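Local coordinates for putative fimbrial subunit (Corynebacterium diphtheriae, PDB 4HSQ), which probably serves, as the major pilin SpaD, as the repeating subunit of a cell-surface adhesion pilus; this chain is its second and third domains, with a calcium site, at residues C224-K229 with D238-E243; G165-L170 with V189-T194; F41-E46 with M101-E106; S69-N74 with L83-T88; A249-K254 with V263-E268. All coordinates share one frame; numbering follows the deposited sequence.

Contact 1: C224-K229 with D238-E243; sequences CLKETK and DPNVTE
Asn240 and Lys226 stand side by side and point the same way, although they come from antiparallel segments. Asn240 keeps CG in the crowded position between its backbone N and carbonyl carbon (chi1 69°), which brings ND2 to 2.8 Å from Glu227 O; the acceptor lies near the amide plane, while ND2 sits above the carbonyl plane. Since Glu227 N also donates to Asn240 O, at 2.8 Å, one asparagine takes hold of both polar atoms of the Glu227 backbone just beyond the last ladder pair. Lys226, extended throughout, runs past this amide with CG 3.9 Å from Asn240 ND2 and obliquely crosses Val241, whose CG2 it meets. The other branch of Val241, CG1, touches Cys224 CB at 3.8 Å, beside the sulfur bonded to Cys173. Leu225 and Thr242 form the hydrogen-bonded pair and face the other way, onto strand 264-271. Within this chain, strand 241-244 is an outermost strand of a four-stranded antiparallel sheet, with strand 222-229 between it and strand 167-173.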
# COMPACT_ATOMS: atom_id res chain seq x y z
N CYS A 224 15.89 6.43 4.28
CA CYS A 224 17.00 7.36 4.41
C CYS A 224 16.79 8.47 3.39
O CYS A 224 16.48 8.18 2.24
CB CYS A 224 18.34 6.65 4.19
SG CYS A 224 19.00 5.85 5.67
N LEU A 225 16.99 9.71 3.79
CA LEU A 225 16.96 10.88 2.88
C LEU A 225 18.37 11.26 2.60
O LEU A 225 19.13 11.45 3.54
CB LEU A 225 16.23 12.07 3.54
CG LEU A 225 14.72 11.88 3.69
CD1 LEU A 225 14.18 12.74 4.82
CD2 LEU A 225 14.03 12.22 2.39
N LYS A 226 18.75 11.37 1.33
CA LYS A 226 20.07 11.77 0.91
C LYS A 226 19.97 13.16 0.33
O LYS A 226 19.31 13.33 -0.68
CB LYS A 226 20.62 10.78 -0.14
CG LYS A 226 22.04 11.08 -0.54
CD LYS A 226 22.48 10.17 -1.67
CE LYS A 226 23.95 10.32 -1.95
NZ LYS A 226 24.41 9.41 -3.04
N GLU A 227 20.61 14.14 0.95
CA GLU A 227 20.59 15.50 0.40
C GLU A 227 21.62 15.57 -0.69
O GLU A 227 22.80 15.36 -0.43
CB GLU A 227 20.86 16.52 1.49
CG GLU A 227 20.58 17.94 1.03
CD GLU A 227 20.87 18.96 2.10
OE1 GLU A 227 20.83 18.61 3.30
OE2 GLU A 227 21.13 20.12 1.74
N THR A 228 21.18 15.75 -1.93
CA THR A 228 22.09 15.71 -3.09
C THR A 228 22.53 17.12 -3.49
O THR A 228 23.59 17.27 -4.12
CB THR A 228 21.45 14.96 -4.26
OG1 THR A 228 20.18 15.53 -4.51
CG2 THR A 228 21.27 13.44 -3.96
N LYS A 229 21.74 18.15 -3.13
CA LYS A 229 22.07 19.54 -3.43
C LYS A 229 21.59 20.43 -2.31
O LYS A 229 20.45 20.32 -1.88
CB LYS A 229 21.45 19.99 -4.77
CG LYS A 229 21.95 21.37 -5.21
CD LYS A 229 21.17 21.87 -6.43
CE LYS A 229 19.99 22.72 -6.05
NZ LYS A 229 20.37 23.99 -5.37
N ASP A 238 27.58 17.18 6.03
CA ASP A 238 28.35 15.94 6.14
C ASP A 238 28.12 15.44 7.57
O ASP A 238 28.56 16.08 8.52
CB ASP A 238 29.84 16.12 5.78
CG ASP A 238 30.64 14.83 5.75
OD1 ASP A 238 30.02 13.73 5.70
OD2 ASP A 238 31.89 14.91 5.76
N PRO A 239 27.27 14.41 7.77
CA PRO A 239 26.65 13.53 6.76
C PRO A 239 25.48 14.19 6.02
O PRO A 239 24.82 15.08 6.55
CB PRO A 239 26.16 12.35 7.61
CG PRO A 239 25.85 12.97 8.94
CD PRO A 239 26.98 13.94 9.14
N ASN A 240 25.26 13.75 4.77
CA ASN A 240 24.15 14.24 3.96
C ASN A 240 23.04 13.16 3.89
O ASN A 240 22.10 13.31 3.12
CB ASN A 240 24.63 14.66 2.56
CG ASN A 240 25.08 13.53 1.67
OD1 ASN A 240 25.67 12.55 2.13
ND2 ASN A 240 24.80 13.64 0.38
N VAL A 241 23.12 12.14 4.76
CA VAL A 241 22.11 11.07 4.83
C VAL A 241 21.44 11.12 6.21
O VAL A 241 22.11 11.12 7.24
CB VAL A 241 22.64 9.65 4.50
CG1 VAL A 241 21.54 8.59 4.73
CG2 VAL A 241 23.16 9.55 3.06
N THR A 242 20.12 11.22 6.21
CA THR A 242 19.29 11.26 7.41
C THR A 242 18.42 10.01 7.44
O THR A 242 17.67 9.79 6.49
CB THR A 242 18.40 12.53 7.39
OG1 THR A 242 19.21 13.70 7.36
CG2 THR A 242 17.41 12.59 8.56
N GLU A 243 18.48 9.23 8.51
CA GLU A 243 17.64 8.04 8.56
C GLU A 243 16.32 8.40 9.21
O GLU A 243 16.26 9.27 10.08
CB GLU A 243 18.34 6.85 9.28
CG GLU A 243 18.60 7.07 10.76
CD GLU A 243 19.24 5.88 11.45
OE1 GLU A 243 19.92 5.10 10.76
OE2 GLU A 243 19.12 5.77 12.69

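Contact 2: G165-L170 with V189-T194; sequences GAEFEL and VKKWTT
Trp192 and Phe168 exchange both backbone hydrogen bonds of an antiparallel pair, Phe168 N reaching Trp192 O at 2.9 Å, nearly along the C=O axis. The indole of Trp192 then turns back to the opposite strand: CZ3 lies 3.8 Å from Leu170 CB, and Phe168 O approaches the ring edge. At the other end Thr194 holds OG1 in the crowded position (chi1 60°), where it accepts from Ala166 N at 3.0 Å. Thr194 O takes Gly165 N from above its carbonyl plane, and Thr194 N donates to Ala166 O. Lys191 crosses both glutamates obliquely, its chain bent at chi3 (-80°). No salt bridge closes: water 1 joins NZ of Lys191 to OE1 of Glu167, and water 3 joins the same NZ to OE2 of Glu169, so the lysine is linked to two carboxylates through solvent. From its own segment, Val189 CG1 lies above the plane of the Trp192 ring, offset toward the rim; farther out, Phe200 meets the ring. Leu163 O is hydrogen-bonded to Thr194 OG1, and Tyr171 OH to Glu169 OE1. Such a short antiparallel edge strand, laid along strand 167-173, fits the prealbumin-like sandwich of CnaB-type pilin domains.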
# COMPACT_ATOMS: atom_id res chain seq x y z
N GLY A 165 15.03 25.17 -2.31
CA GLY A 165 16.04 24.69 -3.24
C GLY A 165 16.89 23.52 -2.82
O GLY A 165 17.78 23.13 -3.58
N ALA A 166 16.66 22.95 -1.63
CA ALA A 166 17.46 21.78 -1.25
C ALA A 166 16.89 20.58 -1.97
O ALA A 166 15.66 20.43 -2.01
CB ALA A 166 17.44 21.57 0.27
N GLU A 167 17.76 19.71 -2.52
CA GLU A 167 17.31 18.54 -3.27
C GLU A 167 17.65 17.26 -2.55
O GLU A 167 18.75 17.11 -2.01
CB GLU A 167 17.87 18.53 -4.70
CG GLU A 167 17.27 19.63 -5.56
CD GLU A 167 17.88 19.82 -6.94
OE1 GLU A 167 18.75 19.02 -7.34
OE2 GLU A 167 17.47 20.79 -7.62
N PHE A 168 16.68 16.33 -2.56
CA PHE A 168 16.81 15.06 -1.86
C PHE A 168 16.39 13.87 -2.69
O PHE A 168 15.42 13.94 -3.46
CB PHE A 168 15.93 15.08 -0.60
CG PHE A 168 16.43 15.96 0.53
CD1 PHE A 168 17.16 15.41 1.59
CD2 PHE A 168 16.15 17.32 0.56
CE1 PHE A 168 17.59 16.22 2.66
CE2 PHE A 168 16.59 18.13 1.61
CZ PHE A 168 17.31 17.58 2.65
N GLU A 169 17.04 12.73 -2.41
CA GLU A 169 16.64 11.42 -2.90
C GLU A 169 16.19 10.59 -1.69
O GLU A 169 16.55 10.91 -0.56
CB GLU A 169 17.80 10.71 -3.60
CG GLU A 169 18.14 11.33 -4.94
CD GLU A 169 19.35 10.65 -5.55
OE1 GLU A 169 20.22 10.18 -4.78
OE2 GLU A 169 19.42 10.61 -6.80
N LEU A 170 15.48 9.48 -1.95
CA LEU A 170 15.00 8.59 -0.91
C LEU A 170 15.50 7.20 -1.15
O LEU A 170 15.46 6.69 -2.29
CB LEU A 170 13.46 8.58 -0.95
CG LEU A 170 12.78 7.71 0.11
CD1 LEU A 170 12.88 8.39 1.48
CD2 LEU A 170 11.34 7.48 -0.26
N VAL A 189 8.06 10.25 -9.07
CA VAL A 189 9.10 11.21 -8.65
C VAL A 189 10.24 10.49 -7.93
O VAL A 189 9.97 9.66 -7.07
CB VAL A 189 8.44 12.29 -7.75
CG1 VAL A 189 9.47 13.27 -7.22
CG2 VAL A 189 7.35 13.05 -8.51
N LYS A 190 11.52 10.82 -8.25
CA LYS A 190 12.67 10.18 -7.58
C LYS A 190 13.65 11.22 -7.02
O LYS A 190 14.74 10.88 -6.55
CB LYS A 190 13.37 9.15 -8.48
CG LYS A 190 14.09 9.70 -9.70
CD LYS A 190 14.87 8.55 -10.33
CE LYS A 190 15.69 8.97 -11.52
NZ LYS A 190 16.21 7.78 -12.26
N LYS A 191 13.22 12.48 -7.03
CA LYS A 191 13.98 13.58 -6.45
C LYS A 191 12.99 14.64 -6.07
O LYS A 191 12.10 14.95 -6.87
CB LYS A 191 15.06 14.11 -7.40
CG LYS A 191 15.99 15.13 -6.73
CD LYS A 191 17.19 15.43 -7.61
CE LYS A 191 18.24 14.36 -7.52
NZ LYS A 191 19.49 14.76 -8.24
N TRP A 192 13.14 15.20 -4.85
CA TRP A 192 12.24 16.23 -4.31
C TRP A 192 13.03 17.48 -3.95
O TRP A 192 14.20 17.39 -3.60
CB TRP A 192 11.50 15.72 -3.07
CG TRP A 192 10.59 14.57 -3.35
CD1 TRP A 192 9.25 14.62 -3.58
CD2 TRP A 192 10.97 13.19 -3.49
NE1 TRP A 192 8.76 13.37 -3.86
CE2 TRP A 192 9.80 12.46 -3.81
CE3 TRP A 192 12.18 12.49 -3.35
CZ2 TRP A 192 9.79 11.07 -3.96
CZ3 TRP A 192 12.19 11.10 -3.53
CH2 TRP A 192 11.01 10.41 -3.87
N THR A 193 12.39 18.66 -4.11
CA THR A 193 13.04 19.95 -3.82
C THR A 193 12.23 20.71 -2.79
O THR A 193 11.01 20.72 -2.87
CB THR A 193 13.22 20.77 -5.12
OG1 THR A 193 13.90 19.95 -6.06
CG2 THR A 193 14.07 22.03 -4.90
N THR A 194 12.89 21.36 -1.81
CA THR A 194 12.15 22.15 -0.84
C THR A 194 11.61 23.42 -1.55
O THR A 194 12.31 24.00 -2.40
CB THR A 194 12.98 22.45 0.41
OG1 THR A 194 14.15 23.20 0.04
CG2 THR A 194 13.36 21.17 1.18
O HOH W 1 20.35 16.95 -6.82
O HOH W 2 16.94 10.77 -8.09
O HOH W 3 21.02 12.51 -8.09
O HOH W 4 14.68 9.02 -4.66

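Contact 3: F41-E46 with M101-E106; sequences FRFEDE and MSLTFE
From CB outward, Phe43 lies against Leu103 of the facing sheet. Its CB meets Leu103 CD2 at 3.7 Å. With CG anti to the carbonyl carbon (chi1 -50°), the ring slides past the leucine in the opposite direction until Leu103 CB stands 3.7 Å from the centroid of the Phe43 ring, almost on its normal, a CH-pi contact. At the tip, Phe43 CZ reaches Met101 CB at 4.1 Å. Strands 41-46 and 101-106 belong to different sheets of a beta sandwich, their axes 9.2 Å apart and inclined by 38°, so they meet through side chains rather than backbone pairing. The opposite face of Phe43 receives CE1 of Phe41, whose CZ meets CG of selenomethionine Met101 tip to tip at 3.5 Å; the folded Met101 chain carries SE to 5.0 Å from the Phe41 ring centroid, a Met-aromatic contact. Asp45 OD2, buried and hydrogen-bonded to Lys8, lies in the Phe105 ring plane at its edge, 3.5 Å from Phe105 CZ, the carboxylate nearly perpendicular to that ring.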
# COMPACT_ATOMS: atom_id res chain seq x y z
N PHE A 41 -21.31 -18.42 -8.25
CA PHE A 41 -20.19 -18.18 -7.36
C PHE A 41 -19.57 -16.85 -7.72
O PHE A 41 -19.25 -16.64 -8.89
CB PHE A 41 -19.13 -19.29 -7.44
CG PHE A 41 -18.12 -19.25 -6.32
CD1 PHE A 41 -17.06 -18.34 -6.35
CD2 PHE A 41 -18.25 -20.07 -5.21
CE1 PHE A 41 -16.16 -18.27 -5.29
CE2 PHE A 41 -17.35 -20.00 -4.15
CZ PHE A 41 -16.31 -19.10 -4.20
N ARG A 42 -19.40 -15.95 -6.75
CA ARG A 42 -18.73 -14.68 -7.02
C ARG A 42 -17.96 -14.18 -5.78
O ARG A 42 -18.24 -14.59 -4.66
CB ARG A 42 -19.71 -13.60 -7.53
CG ARG A 42 -20.67 -13.02 -6.47
CD ARG A 42 -21.71 -12.14 -7.14
NE ARG A 42 -22.52 -11.40 -6.15
CZ ARG A 42 -23.71 -11.79 -5.72
NH1 ARG A 42 -24.25 -12.93 -6.16
NH2 ARG A 42 -24.38 -11.06 -4.84
N PHE A 43 -16.97 -13.32 -6.03
CA PHE A 43 -16.23 -12.61 -5.00
C PHE A 43 -16.65 -11.19 -5.08
O PHE A 43 -16.74 -10.66 -6.18
CB PHE A 43 -14.70 -12.70 -5.22
CG PHE A 43 -14.11 -14.06 -5.45
CD1 PHE A 43 -13.40 -14.70 -4.44
CD2 PHE A 43 -14.16 -14.66 -6.71
CE1 PHE A 43 -12.79 -15.95 -4.67
CE2 PHE A 43 -13.54 -15.90 -6.94
CZ PHE A 43 -12.85 -16.52 -5.93
N GLU A 44 -16.83 -10.54 -3.92
CA GLU A 44 -17.14 -9.12 -3.87
C GLU A 44 -16.19 -8.46 -2.93
O GLU A 44 -15.85 -9.05 -1.91
CB GLU A 44 -18.60 -8.87 -3.45
CG GLU A 44 -19.55 -9.15 -4.59
CD GLU A 44 -20.98 -8.67 -4.42
OE1 GLU A 44 -21.26 -7.99 -3.41
OE2 GLU A 44 -21.82 -8.99 -5.29
N ASP A 45 -15.72 -7.26 -3.27
CA ASP A 45 -14.78 -6.55 -2.41
C ASP A 45 -14.94 -5.06 -2.58
O ASP A 45 -14.68 -4.51 -3.67
CB ASP A 45 -13.33 -6.99 -2.72
CG ASP A 45 -12.30 -6.55 -1.68
OD1 ASP A 45 -12.41 -5.41 -1.20
OD2 ASP A 45 -11.30 -7.28 -1.49
N GLU A 46 -15.38 -4.39 -1.50
CA GLU A 46 -15.57 -2.94 -1.43
C GLU A 46 -14.23 -2.33 -1.19
O GLU A 46 -13.69 -2.37 -0.08
CB GLU A 46 -16.55 -2.55 -0.30
CG GLU A 46 -17.98 -3.00 -0.55
CD GLU A 46 -18.91 -2.62 0.59
OE1 GLU A 46 -19.19 -1.41 0.74
OE2 GLU A 46 -19.32 -3.52 1.35
N MSE A 101 -11.19 -22.14 -3.69
CA MSE A 101 -11.29 -21.02 -4.64
C MSE A 101 -10.27 -19.97 -4.25
O MSE A 101 -10.09 -19.67 -3.06
CB MSE A 101 -12.70 -20.41 -4.63
CG MSE A 101 -13.80 -21.42 -4.84
SE MSE A 101 -13.58 -22.36 -6.50
CE MSE A 101 -13.66 -20.87 -7.77
N SER A 102 -9.67 -19.33 -5.24
CA SER A 102 -8.69 -18.31 -4.94
C SER A 102 -8.80 -17.18 -5.93
O SER A 102 -8.95 -17.43 -7.13
CB SER A 102 -7.28 -18.89 -4.96
OG SER A 102 -6.34 -17.94 -4.49
N LEU A 103 -8.69 -15.95 -5.44
CA LEU A 103 -8.70 -14.78 -6.30
C LEU A 103 -7.57 -13.87 -5.88
O LEU A 103 -7.54 -13.46 -4.73
CB LEU A 103 -10.06 -14.01 -6.24
CG LEU A 103 -10.04 -12.55 -6.78
CD1 LEU A 103 -9.84 -12.53 -8.32
CD2 LEU A 103 -11.29 -11.76 -6.38
N THR A 104 -6.70 -13.51 -6.83
CA THR A 104 -5.64 -12.54 -6.56
C THR A 104 -5.83 -11.37 -7.50
O THR A 104 -6.01 -11.57 -8.72
CB THR A 104 -4.21 -13.14 -6.69
OG1 THR A 104 -4.07 -14.19 -5.73
CG2 THR A 104 -3.11 -12.09 -6.38
N PHE A 105 -5.80 -10.16 -6.95
CA PHE A 105 -5.95 -8.99 -7.80
C PHE A 105 -5.01 -7.90 -7.32
O PHE A 105 -4.57 -7.90 -6.17
CB PHE A 105 -7.41 -8.50 -7.87
CG PHE A 105 -7.98 -7.98 -6.57
CD1 PHE A 105 -7.96 -6.62 -6.27
CD2 PHE A 105 -8.64 -8.84 -5.68
CE1 PHE A 105 -8.48 -6.15 -5.06
CE2 PHE A 105 -9.15 -8.37 -4.47
CZ PHE A 105 -9.08 -7.03 -4.18
N GLU A 106 -4.75 -6.97 -8.22
CA GLU A 106 -3.80 -5.91 -8.01
C GLU A 106 -4.45 -4.56 -7.88
O GLU A 106 -5.40 -4.25 -8.60
CB GLU A 106 -2.84 -5.96 -9.20
CG GLU A 106 -1.67 -5.01 -9.15
CD GLU A 106 -0.95 -5.03 -10.48
OE1 GLU A 106 -0.29 -6.05 -10.79
OE2 GLU A 106 -1.11 -4.06 -11.26

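Contact 4: S69-N74 with L83-T88; sequences SDYTVN and LVVTLT
Thr88 OG1 is gripped twice. It donates to Ser69 O at 2.7 Å, in the carbonyl plane and on a lone pair, and as the N-cap of helix 89-93 it also accepts a hydrogen bond from Gly91 N. The crowded rotamer (chi1 63°) brings OG1 to both, and sets CG2 obliquely across Thr72, whose own CG2 it meets at 3.8 Å. Thr88 N adds a bond to Asp70 O, arriving well above that carbonyl plane. At the other end of the hairpin Asn74 plays a comparable part with an amide: OD1 accepts Val84 N at 2.8 Å, met from 60° out of the amide plane, while Asn74 N returns a longer bond to Val84 O. Asn74 ND2 is hydrogen-bonded to Asp79 OD2 and Lys82 O. Between these ends Thr72 and Thr86 form a hydrogen-bonded antiparallel pair, with Thr72 N 2.7 Å from Thr86 O. Their side chains lie side by side, and water 5 binds Thr72 OG1, Thr86 OG1 and Val84 O, tying the polar face together. On the face bearing Tyr71 and Val73, the Tyr71 ring runs beside Val85, CD1 of Tyr71 being 3.8 Å from Val85 CG1, and the Val73 side chain crosses that of Leu83 obliquely, CG1 touching CD1. Tyr71, Val73 and Leu83 pack on strand 51-61, while strand 82-87 is flanked by strands 71-73 and 41-46 and leads through Thr88 into helix 89-93.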
# COMPACT_ATOMS: atom_id res chain seq x y z
N SER A 69 -12.49 -16.12 -19.85
CA SER A 69 -13.85 -16.51 -20.25
C SER A 69 -14.59 -17.17 -19.07
O SER A 69 -15.81 -17.32 -19.13
CB SER A 69 -13.82 -17.47 -21.43
OG SER A 69 -13.39 -16.77 -22.59
N ASP A 70 -13.84 -17.54 -18.01
CA ASP A 70 -14.37 -18.25 -16.85
C ASP A 70 -14.94 -17.33 -15.78
O ASP A 70 -15.58 -17.81 -14.84
CB ASP A 70 -13.30 -19.17 -16.25
CG ASP A 70 -12.86 -20.28 -17.18
OD1 ASP A 70 -13.71 -20.81 -17.93
OD2 ASP A 70 -11.67 -20.64 -17.14
N TYR A 71 -14.75 -16.02 -15.92
CA TYR A 71 -15.26 -15.07 -14.95
C TYR A 71 -15.49 -13.70 -15.59
O TYR A 71 -14.94 -13.41 -16.65
CB TYR A 71 -14.31 -14.94 -13.72
CG TYR A 71 -12.91 -14.44 -14.06
CD1 TYR A 71 -12.63 -13.07 -14.09
CD2 TYR A 71 -11.88 -15.33 -14.32
CE1 TYR A 71 -11.35 -12.61 -14.41
CE2 TYR A 71 -10.59 -14.88 -14.63
CZ TYR A 71 -10.33 -13.51 -14.66
OH TYR A 71 -9.07 -13.04 -14.95
N THR A 72 -16.31 -12.87 -14.95
CA THR A 72 -16.45 -11.50 -15.44
C THR A 72 -15.88 -10.63 -14.35
O THR A 72 -15.87 -11.04 -13.18
CB THR A 72 -17.89 -11.11 -15.80
OG1 THR A 72 -18.67 -11.10 -14.61
CG2 THR A 72 -18.53 -12.00 -16.86
N VAL A 73 -15.40 -9.44 -14.72
CA VAL A 73 -14.91 -8.42 -13.79
C VAL A 73 -15.74 -7.20 -14.06
O VAL A 73 -15.88 -6.81 -15.22
CB VAL A 73 -13.39 -8.11 -13.94
CG1 VAL A 73 -12.88 -7.28 -12.75
CG2 VAL A 73 -12.57 -9.38 -14.08
N ASN A 74 -16.24 -6.55 -13.03
CA ASN A 74 -16.96 -5.29 -13.27
C ASN A 74 -15.90 -4.15 -13.39
O ASN A 74 -14.69 -4.43 -13.51
CB ASN A 74 -17.97 -5.05 -12.11
CG ASN A 74 -17.32 -4.67 -10.79
OD1 ASN A 74 -16.15 -5.01 -10.50
ND2 ASN A 74 -18.01 -3.87 -10.01
N LEU A 83 -15.38 -4.07 -6.24
CA LEU A 83 -14.93 -5.07 -7.22
C LEU A 83 -15.83 -6.30 -7.14
O LEU A 83 -16.11 -6.79 -6.04
CB LEU A 83 -13.46 -5.50 -6.94
CG LEU A 83 -12.91 -6.65 -7.81
CD1 LEU A 83 -12.78 -6.21 -9.26
CD2 LEU A 83 -11.53 -7.14 -7.28
N VAL A 84 -16.29 -6.80 -8.29
CA VAL A 84 -17.11 -8.02 -8.33
C VAL A 84 -16.50 -8.94 -9.38
O VAL A 84 -16.41 -8.54 -10.55
CB VAL A 84 -18.62 -7.75 -8.62
CG1 VAL A 84 -19.42 -9.05 -8.55
CG2 VAL A 84 -19.21 -6.73 -7.64
N VAL A 85 -16.08 -10.13 -8.98
CA VAL A 85 -15.52 -11.15 -9.88
C VAL A 85 -16.51 -12.30 -9.86
O VAL A 85 -16.67 -12.93 -8.82
CB VAL A 85 -14.09 -11.59 -9.48
CG1 VAL A 85 -13.57 -12.66 -10.44
CG2 VAL A 85 -13.15 -10.38 -9.44
N THR A 86 -17.23 -12.51 -10.97
CA THR A 86 -18.32 -13.49 -11.06
C THR A 86 -17.95 -14.63 -11.97
O THR A 86 -17.58 -14.39 -13.11
CB THR A 86 -19.58 -12.80 -11.59
OG1 THR A 86 -19.84 -11.63 -10.82
CG2 THR A 86 -20.81 -13.71 -11.57
N LEU A 87 -18.09 -15.87 -11.50
CA LEU A 87 -17.81 -17.00 -12.39
C LEU A 87 -18.89 -17.07 -13.43
O LEU A 87 -20.07 -16.82 -13.13
CB LEU A 87 -17.67 -18.34 -11.66
CG LEU A 87 -16.65 -18.44 -10.53
CD1 LEU A 87 -16.46 -19.89 -10.14
CD2 LEU A 87 -15.29 -17.83 -10.92
N THR A 88 -18.49 -17.33 -14.68
CA THR A 88 -19.43 -17.48 -15.80
C THR A 88 -19.93 -18.93 -15.80
O THR A 88 -19.39 -19.74 -15.05
CB THR A 88 -18.71 -17.15 -17.12
OG1 THR A 88 -17.66 -18.08 -17.33
CG2 THR A 88 -18.17 -15.74 -17.16
O HOH W 5 -18.49 -9.42 -12.17

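Contact 5: A249-K254 with V263-E268; sequences AKISEK and VTLVSE. With CA (calcium ion), chain B.
A calcium site joins the end of a short helix to the start of a strand, and main-chain carbonyls supply much of its shell. Ile251 O and Glu253 O each lie 2.3 Å from the calcium ion, and Thr264 O lies 2.2 Å from it. Water 6, 2.5 Å from the calcium, is held in turn by Lys250 O, to which it donates, which places that carbonyl in the second shell. Asp260 OD1 and Asp261 O complete six ligands. The ion brings Ile251 O and Thr264 O within 3.3 Å of each other, a closeness of two oxygens explained by the metal they share, and its charge probably polarises these carbonyls. Ile251 O lies at the C-terminal end of helix 248-252, where carbonyls point along the axis and lack following helical N-H partners; Glu253 O comes just after it. Beside the metal, Ile251 lies alongside the strand. Its CG2, anti to the backbone N, presses on Val263 C at 3.4 Å, while CG1 meets Leu265 CB at 4.2 Å, the two side chains crossing at about a right angle. Leu265 CD1 rests on Lys250 CB, the foot of a bent chain whose NZ pairs with Glu245. Strand 264-271 continues parallel to strand 142-155, to which Leu265 bonds through its backbone, and Leu265 also packs on strand 241-244, which precedes the helix.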
# COMPACT_ATOMS: atom_id res chain seq x y z
N ALA A 249 3.62 4.33 15.04
CA ALA A 249 3.70 5.10 16.30
C ALA A 249 4.43 6.42 16.11
O ALA A 249 3.94 7.46 16.59
CB ALA A 249 4.36 4.27 17.38
N LYS A 250 5.56 6.42 15.36
CA LYS A 250 6.30 7.67 15.12
C LYS A 250 5.50 8.66 14.24
O LYS A 250 5.47 9.85 14.52
CB LYS A 250 7.67 7.42 14.47
CG LYS A 250 8.71 6.84 15.45
CD LYS A 250 9.38 7.91 16.32
CE LYS A 250 10.38 7.32 17.29
NZ LYS A 250 11.60 6.80 16.60
N ILE A 251 4.81 8.15 13.24
CA ILE A 251 4.01 8.98 12.32
C ILE A 251 2.83 9.60 13.07
O ILE A 251 2.53 10.78 12.88
CB ILE A 251 3.52 8.11 11.14
CG1 ILE A 251 4.71 7.64 10.28
CG2 ILE A 251 2.43 8.84 10.30
CD1 ILE A 251 4.37 6.47 9.34
N SER A 252 2.19 8.79 13.94
CA SER A 252 1.01 9.17 14.73
C SER A 252 1.28 10.36 15.66
O SER A 252 0.33 11.08 15.97
CB SER A 252 0.55 7.99 15.59
OG SER A 252 -0.61 8.43 16.26
N GLU A 253 2.53 10.54 16.14
CA GLU A 253 2.85 11.70 17.01
C GLU A 253 2.42 12.99 16.33
O GLU A 253 2.45 13.08 15.11
CB GLU A 253 4.34 11.76 17.32
CG GLU A 253 4.77 10.68 18.28
CD GLU A 253 6.12 10.95 18.90
OE1 GLU A 253 6.21 11.82 19.80
OE2 GLU A 253 7.10 10.29 18.48
N LYS A 254 1.98 13.98 17.11
CA LYS A 254 1.55 15.20 16.46
C LYS A 254 1.89 16.44 17.24
O LYS A 254 2.20 16.38 18.44
CB LYS A 254 0.05 15.17 16.11
CG LYS A 254 -0.90 14.73 17.18
CD LYS A 254 -2.29 14.65 16.56
CE LYS A 254 -3.37 14.34 17.58
NZ LYS A 254 -3.68 15.53 18.42
N VAL A 263 -0.83 11.64 10.32
CA VAL A 263 -0.56 10.80 9.12
C VAL A 263 0.79 11.20 8.47
O VAL A 263 1.16 10.67 7.42
CB VAL A 263 -1.73 10.82 8.07
CG1 VAL A 263 -3.04 10.34 8.67
CG2 VAL A 263 -1.91 12.22 7.43
N THR A 264 1.48 12.17 9.08
CA THR A 264 2.73 12.74 8.57
C THR A 264 3.84 12.69 9.60
O THR A 264 3.66 13.07 10.75
CB THR A 264 2.52 14.22 8.14
OG1 THR A 264 1.33 14.32 7.36
CG2 THR A 264 3.72 14.80 7.35
N LEU A 265 5.01 12.28 9.15
CA LEU A 265 6.22 12.35 9.93
C LEU A 265 6.95 13.55 9.38
O LEU A 265 7.08 13.65 8.17
CB LEU A 265 7.03 11.07 9.81
CG LEU A 265 8.21 10.96 10.79
CD1 LEU A 265 8.34 9.53 11.27
CD2 LEU A 265 9.51 11.37 10.13
N VAL A 266 7.40 14.45 10.25
CA VAL A 266 8.12 15.65 9.85
C VAL A 266 9.59 15.47 10.24
O VAL A 266 9.91 15.19 11.39
CB VAL A 266 7.53 16.98 10.45
CG1 VAL A 266 8.36 18.20 10.05
CG2 VAL A 266 6.08 17.18 10.07
N SER A 267 10.46 15.63 9.26
CA SER A 267 11.91 15.53 9.42
C SER A 267 12.55 16.90 9.20
O SER A 267 12.45 17.41 8.08
CB SER A 267 12.47 14.54 8.39
OG SER A 267 13.88 14.41 8.52
N GLU A 268 13.19 17.51 10.23
CA GLU A 268 13.88 18.81 10.09
C GLU A 268 15.32 18.56 9.82
O GLU A 268 15.94 17.81 10.56
CB GLU A 268 13.76 19.70 11.35
CG GLU A 268 12.38 20.25 11.60
CD GLU A 268 12.30 21.43 12.55
OE1 GLU A 268 13.23 21.61 13.37
OE2 GLU A 268 11.29 22.16 12.49
CA CA B . 2.98 13.01 12.88
O HOH W 6 5.25 12.28 13.53

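In the fold
The five contacts fall into two groups on opposite sides of the chain's centre. Contacts 3 and 4 come first in sequence, within the Sgo0707 N2-type domain: contact 4 is nested inside the loop that contact 3 closes, their centres are about 9 Å apart, and strands 41-46 and 82-87 pair directly. Contacts 2, 1 and 5 follow in series in the prealbumin-like part. Contacts 1 and 2, centres about 10 Å apart, share one sheet through strands 167-173 and 222-229; the centre of contact 5 is about 19 Å from each of theirs, and contact 5 touches contact 1. Strand 142-155 links the sheet holding contact 4 and strand 41-46 to strand 264-271, consistent with two domains coupled end to end in a pilus shaft.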